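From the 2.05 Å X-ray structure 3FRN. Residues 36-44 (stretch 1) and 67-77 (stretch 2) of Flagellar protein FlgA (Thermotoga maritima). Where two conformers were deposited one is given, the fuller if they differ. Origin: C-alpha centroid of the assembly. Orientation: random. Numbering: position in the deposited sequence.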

ATOM      1  N   ILE A  36     -18.714  -3.995 -19.000  1.00 42.93           N
ATOM      2  CA  ILE A  36     -19.751  -2.964 -18.965  0.50 34.81           C
ATOM      3  C   ILE A  36     -19.070  -1.665 -18.572  1.00 37.14           C
ATOM      4  O   ILE A  36     -18.601  -1.536 -17.453  1.00 34.22           O
ATOM      5  CB  ILE A  36     -20.858  -3.292 -17.916  0.50 37.57           C
ATOM      6  CG1 ILE A  36     -21.460  -4.679 -18.167  0.50 25.90           C
ATOM      7  CG2 ILE A  36     -21.953  -2.221 -17.908  0.50 24.34           C
ATOM      8  CD1 ILE A  36     -22.048  -4.858 -19.551  0.50 31.11           C
ATOM      9  N   LEU A  37     -19.017  -0.708 -19.489  1.00 35.24           N
ATOM     10  CA  LEU A  37     -18.271   0.520 -19.269  1.00 32.16           C
ATOM     11  C   LEU A  37     -19.152   1.616 -18.650  1.00 35.34           C
ATOM     12  O   LEU A  37     -20.115   2.057 -19.268  1.00 36.28           O
ATOM     13  CB  LEU A  37     -17.701   0.986 -20.607  1.00 31.43           C
ATOM     14  CG  LEU A  37     -16.280   0.656 -21.073  1.00 36.95           C
ATOM     15  CD1 LEU A  37     -15.754  -0.670 -20.602  1.00 30.70           C
ATOM     16  CD2 LEU A  37     -16.232   0.751 -22.588  1.00 41.22           C
ATOM     17  N   LEU A  38     -18.839   2.040 -17.423  1.00 36.67           N
ATOM     18  CA  LEU A  38     -19.679   3.025 -16.715  1.00 31.11           C
ATOM     19  C   LEU A  38     -18.965   4.357 -16.581  1.00 34.79           C
ATOM     20  O   LEU A  38     -17.734   4.399 -16.475  1.00 36.37           O
ATOM     21  CB  LEU A  38     -20.115   2.480 -15.336  1.00 39.45           C
ATOM     22  CG  LEU A  38     -21.018   1.248 -15.281  1.00 41.95           C
ATOM     23  CD1 LEU A  38     -21.149   0.749 -13.855  1.00 38.08           C
ATOM     24  CD2 LEU A  38     -22.427   1.524 -15.849  1.00 41.73           C
ATOM     25  N   PRO A  39     -19.725   5.469 -16.602  1.00 36.88           N
ATOM     26  CA  PRO A  39     -19.036   6.726 -16.769  1.00 34.36           C
ATOM     27  C   PRO A  39     -18.119   7.046 -15.586  1.00 35.36           C
ATOM     28  O   PRO A  39     -18.481   6.800 -14.433  1.00 37.06           O
ATOM     29  CB  PRO A  39     -20.184   7.747 -16.844  1.00 39.08           C
ATOM     30  CG  PRO A  39     -21.308   7.078 -16.098  1.00 25.04           C
ATOM     31  CD  PRO A  39     -21.178   5.647 -16.451  1.00 31.46           C
ATOM     32  N   GLY A  40     -16.945   7.588 -15.891  1.00 38.77           N
ATOM     33  CA  GLY A  40     -16.035   8.113 -14.873  1.00 42.99           C
ATOM     34  C   GLY A  40     -15.182   7.095 -14.141  1.00 42.13           C
ATOM     35  O   GLY A  40     -14.443   7.460 -13.229  1.00 39.38           O
ATOM     36  N   LEU A  41     -15.284   5.822 -14.529  1.00 47.07           N
ATOM     37  CA  LEU A  41     -14.522   4.740 -13.903  1.00 40.01           C
ATOM     38  C   LEU A  41     -13.366   4.266 -14.784  1.00 44.80           C
ATOM     39  O   LEU A  41     -13.429   4.356 -16.013  1.00 40.53           O
ATOM     40  CB  LEU A  41     -15.425   3.548 -13.581  1.00 41.81           C
ATOM     41  CG  LEU A  41     -16.584   3.738 -12.601  1.00 45.66           C
ATOM     42  CD1 LEU A  41     -17.392   2.459 -12.455  1.00 37.27           C
ATOM     43  CD2 LEU A  41     -16.091   4.184 -11.245  1.00 47.59           C
ATOM     44  N   GLU A  42     -12.323   3.741 -14.138  1.00 35.02           N
ATOM     45  CA  GLU A  42     -11.134   3.255 -14.831  1.00 41.98           C
ATOM     46  C   GLU A  42     -11.165   1.744 -14.904  1.00 38.03           C
ATOM     47  O   GLU A  42     -11.478   1.088 -13.921  1.00 36.23           O
ATOM     48  CB  GLU A  42      -9.884   3.674 -14.076  1.00 43.64           C
ATOM     49  CG  GLU A  42      -8.653   3.815 -14.950  1.00 58.79           C
ATOM     50  CD  GLU A  42      -8.484   5.207 -15.531  1.00 79.10           C
ATOM     51  OE1 GLU A  42      -9.334   6.083 -15.256  1.00 92.42           O
ATOM     52  OE2 GLU A  42      -7.490   5.428 -16.258  1.00 79.92           O
ATOM     53  N   TYR A  43     -10.819   1.194 -16.060  1.00 41.47           N
ATOM     54  CA  TYR A  43     -10.869  -0.246 -16.270  1.00 38.92           C
ATOM     55  C   TYR A  43      -9.482  -0.791 -16.559  1.00 42.15           C
ATOM     56  O   TYR A  43      -8.648  -0.119 -17.153  1.00 32.11           O
ATOM     57  CB  TYR A  43     -11.813  -0.595 -17.436  1.00 37.19           C
ATOM     58  CG  TYR A  43     -13.273  -0.401 -17.104  1.00 36.59           C
ATOM     59  CD1 TYR A  43     -13.803   0.874 -16.913  1.00 42.74           C
ATOM     60  CD2 TYR A  43     -14.112  -1.481 -16.983  1.00 32.12           C
ATOM     61  CE1 TYR A  43     -15.127   1.052 -16.581  1.00 34.50           C
ATOM     62  CE2 TYR A  43     -15.455  -1.316 -16.653  1.00 36.18           C
ATOM     63  CZ  TYR A  43     -15.943  -0.038 -16.450  1.00 34.06           C
ATOM     64  OH  TYR A  43     -17.258   0.144 -16.137  1.00 36.99           O
ATOM     65  N   LEU A  44      -9.242  -2.030 -16.157  1.00 39.35           N
ATOM     66  CA  LEU A  44      -7.986  -2.675 -16.474  1.00 44.97           C
ATOM     67  C   LEU A  44      -8.318  -4.026 -17.059  1.00 46.03           C
ATOM     68  O   LEU A  44      -8.805  -4.892 -16.346  1.00 53.75           O
ATOM     69  CB  LEU A  44      -7.170  -2.846 -15.201  1.00 50.53           C
ATOM     70  CG  LEU A  44      -5.654  -2.727 -15.228  1.00 50.77           C
ATOM     71  CD1 LEU A  44      -5.205  -1.313 -15.572  1.00 35.22           C
ATOM     72  CD2 LEU A  44      -5.129  -3.138 -13.873  1.00 57.30           C
TER
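Stretch 2, residues 67-77: ITVEGYSSLKN

The most unusual feature of this contact is a close approach of two backbones, the Pro39-Gly40 turn and Gly71, with Pro39 CA and Gly71 CA 4.5 Å apart. Gly71 adopts phi/psi of 141/163, angles that by themselves call for glycine, and a CB there would point toward stretch 1 and fall 2.3 Å from Pro39 CB. Gly40 is the matching case: its phi of +80° suits the type II turn running from Leu38 to Leu41, and a CB on it would lie 3.0 Å from Tyr72 O. Without CB atoms at these two positions the chains can come this close, and Pro39 CB rests 3.8 Å from Gly71 CA.

From there stretch 2 is read backward along stretch 1. Its strand 67-69 lies antiparallel to strand 42-44; the angle between their N-to-C directions is 155°, and the axes approach to 4.8 Å. Tyr43 and Ile67 form the hydrogen-bonded pair, with Tyr43 N giving to Ile67 O at 2.7 Å and Ile67 N to Tyr43 O at 2.9 Å. Glu42 and Thr68 make the neighbouring non-hydrogen-bonded pair, their side chains on the other face of the sheet, where Glu42 OE2 and Thr68 OG1 are 3.0 Å apart. The ladder then runs on into the turn: Val69 N donates to Leu41 O at 3.3 Å, and Gly40 N reaches Val69 O at 2.9 Å. The strand of stretch 2 is thus bonded to the turn as well as to its partner strand.

Val69, chi1 t, is the apolar centre of the contact. Its CG2 packs 3.7 Å from Leu37 CG and 3.7 Å from Tyr43 CE1, while its CG1 lies 3.9 Å from Pro39 CA. On the face that Tyr43 and Ile67 share, Tyr43 CB meets Ile67 CB at 3.8 Å. The Tyr43 hydroxyl braces stretch 1 itself, with OH donating to Ile36 O at 2.5 Å and accepting from Leu38 N at 2.8 Å.

Past Gly71 the chain turns through Tyr72 and Ser73, at the N-cap position though its side chain makes no capping bond, into a helix. Its first turn sets Leu75, chi1 t and chi2 p, toward stretch 1: Leu75 CD2 lies 3.9 Å from Leu38 CB and 4.4 Å from Leu41 CD1. Lys76 follows, its CB 3.9 Å from Leu41 CD2, though the end of its side chain leads away. One water ties turn to helix start, donating to Pro39 O at 2.5 Å and Tyr72 O at 2.9 Å and accepting from Lys76 N at 2.9 Å. The rule is glycine where the backbones leave no room for a CB, with Val69 and Leu75 filling apolar space from stretch 2.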

ATOM      1  N   ILE A  67      -8.382   1.478 -19.554  1.00 35.52           N
ATOM      2  CA  ILE A  67      -9.513   2.158 -20.182  1.00 38.73           C
ATOM      3  C   ILE A  67     -10.119   3.220 -19.266  1.00 40.78           C
ATOM      4  O   ILE A  67     -10.527   2.929 -18.139  1.00 40.64           O
ATOM      5  CB  ILE A  67     -10.628   1.157 -20.543  1.00 43.50           C
ATOM      6  CG1 ILE A  67     -10.045  -0.088 -21.202  1.00 39.57           C
ATOM      7  CG2 ILE A  67     -11.714   1.807 -21.423  1.00 36.05           C
ATOM      8  CD1 ILE A  67     -11.012  -1.218 -21.193  1.00 42.67           C
ATOM      9  N   THR A  68     -10.181   4.444 -19.768  1.00 38.04           N
ATOM     10  CA  THR A  68     -10.827   5.548 -19.075  1.00 41.04           C
ATOM     11  C   THR A  68     -12.181   5.769 -19.739  1.00 43.08           C
ATOM     12  O   THR A  68     -12.245   5.939 -20.948  1.00 31.46           O
ATOM     13  CB  THR A  68      -9.981   6.818 -19.206  1.00 42.98           C
ATOM     14  OG1 THR A  68      -8.632   6.526 -18.816  1.00 40.70           O
ATOM     15  CG2 THR A  68     -10.536   7.963 -18.354  1.00 44.45           C
ATOM     16  N   VAL A  69     -13.265   5.715 -18.967  1.00 37.79           N
ATOM     17  CA  VAL A  69     -14.573   6.046 -19.511  1.00 29.95           C
ATOM     18  C   VAL A  69     -14.972   7.490 -19.189  1.00 35.05           C
ATOM     19  O   VAL A  69     -15.055   7.878 -18.021  1.00 38.85           O
ATOM     20  CB  VAL A  69     -15.655   5.101 -18.982  1.00 32.67           C
ATOM     21  CG1 VAL A  69     -16.958   5.341 -19.712  1.00 35.45           C
ATOM     22  CG2 VAL A  69     -15.212   3.665 -19.159  1.00 27.85           C
ATOM     23  N   GLU A  70     -15.214   8.275 -20.232  1.00 36.27           N
ATOM     24  CA  GLU A  70     -15.778   9.615 -20.095  1.00 39.76           C
ATOM     25  C   GLU A  70     -17.086   9.671 -19.289  1.00 41.07           C
ATOM     26  O   GLU A  70     -17.823   8.681 -19.169  1.00 34.62           O
ATOM     27  CB  GLU A  70     -16.000  10.219 -21.484  1.00 50.10           C
ATOM     28  CG  GLU A  70     -14.731  10.291 -22.315  1.00 48.70           C
ATOM     29  CD  GLU A  70     -14.933  10.972 -23.659  1.00 54.78           C
ATOM     30  OE1 GLU A  70     -15.591  10.375 -24.540  1.00 64.34           O
ATOM     31  OE2 GLU A  70     -14.417  12.099 -23.834  1.00 57.91           O
ATOM     32  N   GLY A  71     -17.368  10.828 -18.709  1.00 39.50           N
ATOM     33  CA  GLY A  71     -18.622  11.003 -17.972  1.00 34.92           C
ATOM     34  C   GLY A  71     -18.437  11.821 -16.716  1.00 40.10           C
ATOM     35  O   GLY A  71     -17.312  12.014 -16.246  1.00 39.69           O
ATOM     36  N   TYR A  72     -19.554  12.319 -16.189  1.00 37.74           N
ATOM     37  CA  TYR A  72     -19.590  13.011 -14.912  1.00 33.47           C
ATOM     38  C   TYR A  72     -19.052  12.088 -13.834  1.00 34.89           C
ATOM     39  O   TYR A  72     -19.058  10.863 -13.996  1.00 33.77           O
ATOM     40  CB  TYR A  72     -21.017  13.494 -14.605  1.00 24.81           C
ATOM     41  CG  TYR A  72     -21.378  14.690 -15.444  1.00 33.38           C
ATOM     42  CD1 TYR A  72     -20.523  15.771 -15.516  1.00 17.62           C
ATOM     43  CD2 TYR A  72     -22.547  14.733 -16.187  1.00 15.90           C
ATOM     44  CE1 TYR A  72     -20.815  16.865 -16.292  1.00 27.87           C
ATOM     45  CE2 TYR A  72     -22.855  15.840 -16.977  1.00 28.83           C
ATOM     46  CZ  TYR A  72     -21.984  16.896 -17.021  1.00 16.76           C
ATOM     47  OH  TYR A  72     -22.249  18.024 -17.781  1.00 36.99           O
ATOM     48  N   SER A  73     -18.545  12.670 -12.753  1.00 32.87           N
ATOM     49  CA  SER A  73     -17.767  11.890 -11.791  1.00 43.30           C
ATOM     50  C   SER A  73     -18.557  11.479 -10.557  1.00 42.28           C
ATOM     51  O   SER A  73     -17.975  11.074  -9.555  1.00 48.64           O
ATOM     52  CB  SER A  73     -16.509  12.659 -11.385  1.00 41.91           C
ATOM     53  OG  SER A  73     -16.858  13.908 -10.817  1.00 39.94           O
ATOM     54  N   SER A  74     -19.881  11.555 -10.646  1.00 42.09           N
ATOM     55  CA  SER A  74     -20.741  11.349  -9.493  1.00 46.12           C
ATOM     56  C   SER A  74     -20.851   9.885  -9.091  1.00 44.51           C
ATOM     57  O   SER A  74     -20.831   9.558  -7.905  1.00 47.67           O
ATOM     58  CB  SER A  74     -22.130  11.920  -9.770  1.00 50.57           C
ATOM     59  OG  SER A  74     -22.702  11.286 -10.899  1.00 63.66           O
ATOM     60  N   LEU A  75     -20.994   9.007 -10.073  1.00 41.86           N
ATOM     61  CA  LEU A  75     -21.049   7.581  -9.792  1.00 39.58           C
ATOM     62  C   LEU A  75     -19.716   7.129  -9.158  1.00 43.42           C
ATOM     63  O   LEU A  75     -19.709   6.515  -8.090  1.00 49.97           O
ATOM     64  CB  LEU A  75     -21.343   6.790 -11.069  1.00 34.91           C
ATOM     65  CG  LEU A  75     -21.105   5.281 -10.953  1.00 36.50           C
ATOM     66  CD1 LEU A  75     -22.090   4.665  -9.968  1.00 28.60           C
ATOM     67  CD2 LEU A  75     -21.206   4.610 -12.311  1.00 27.86           C
ATOM     68  N   LYS A  76     -18.614   7.438  -9.836  1.00 44.43           N
ATOM     69  CA  LYS A  76     -17.253   7.211  -9.345  1.00 47.58           C
ATOM     70  C   LYS A  76     -17.079   7.649  -7.894  1.00 46.99           C
ATOM     71  O   LYS A  76     -16.652   6.859  -7.056  1.00 44.43           O
ATOM     72  CB  LYS A  76     -16.257   7.989 -10.210  1.00 47.23           C
ATOM     73  CG  LYS A  76     -14.816   7.798  -9.793  1.00 51.29           C
ATOM     74  CD  LYS A  76     -14.086   9.123  -9.732  1.00 55.51           C
ATOM     75  CE  LYS A  76     -12.702   8.941  -9.157  1.00 64.73           C
ATOM     76  NZ  LYS A  76     -11.855  10.104  -9.509  1.00 70.39           N
ATOM     77  N   ASN A  77     -17.408   8.911  -7.619  1.00 47.45           N
ATOM     78  CA  ASN A  77     -17.343   9.467  -6.271  1.00 44.39           C
ATOM     79  C   ASN A  77     -18.127   8.618  -5.279  1.00 45.41           C
ATOM     80  O   ASN A  77     -17.621   8.285  -4.211  1.00 47.57           O
ATOM     81  CB  ASN A  77     -17.871  10.907  -6.238  1.00 43.83           C
ATOM     82  CG  ASN A  77     -16.853  11.937  -6.724  1.00 38.13           C
ATOM     83  OD1 ASN A  77     -17.015  13.129  -6.478  1.00 52.35           O
ATOM     84  ND2 ASN A  77     -15.813  11.486  -7.412  1.00 44.53           N
TER
HETATM   85  O   HOH W   1     -18.597   8.469 -12.512  1.00 33.67           O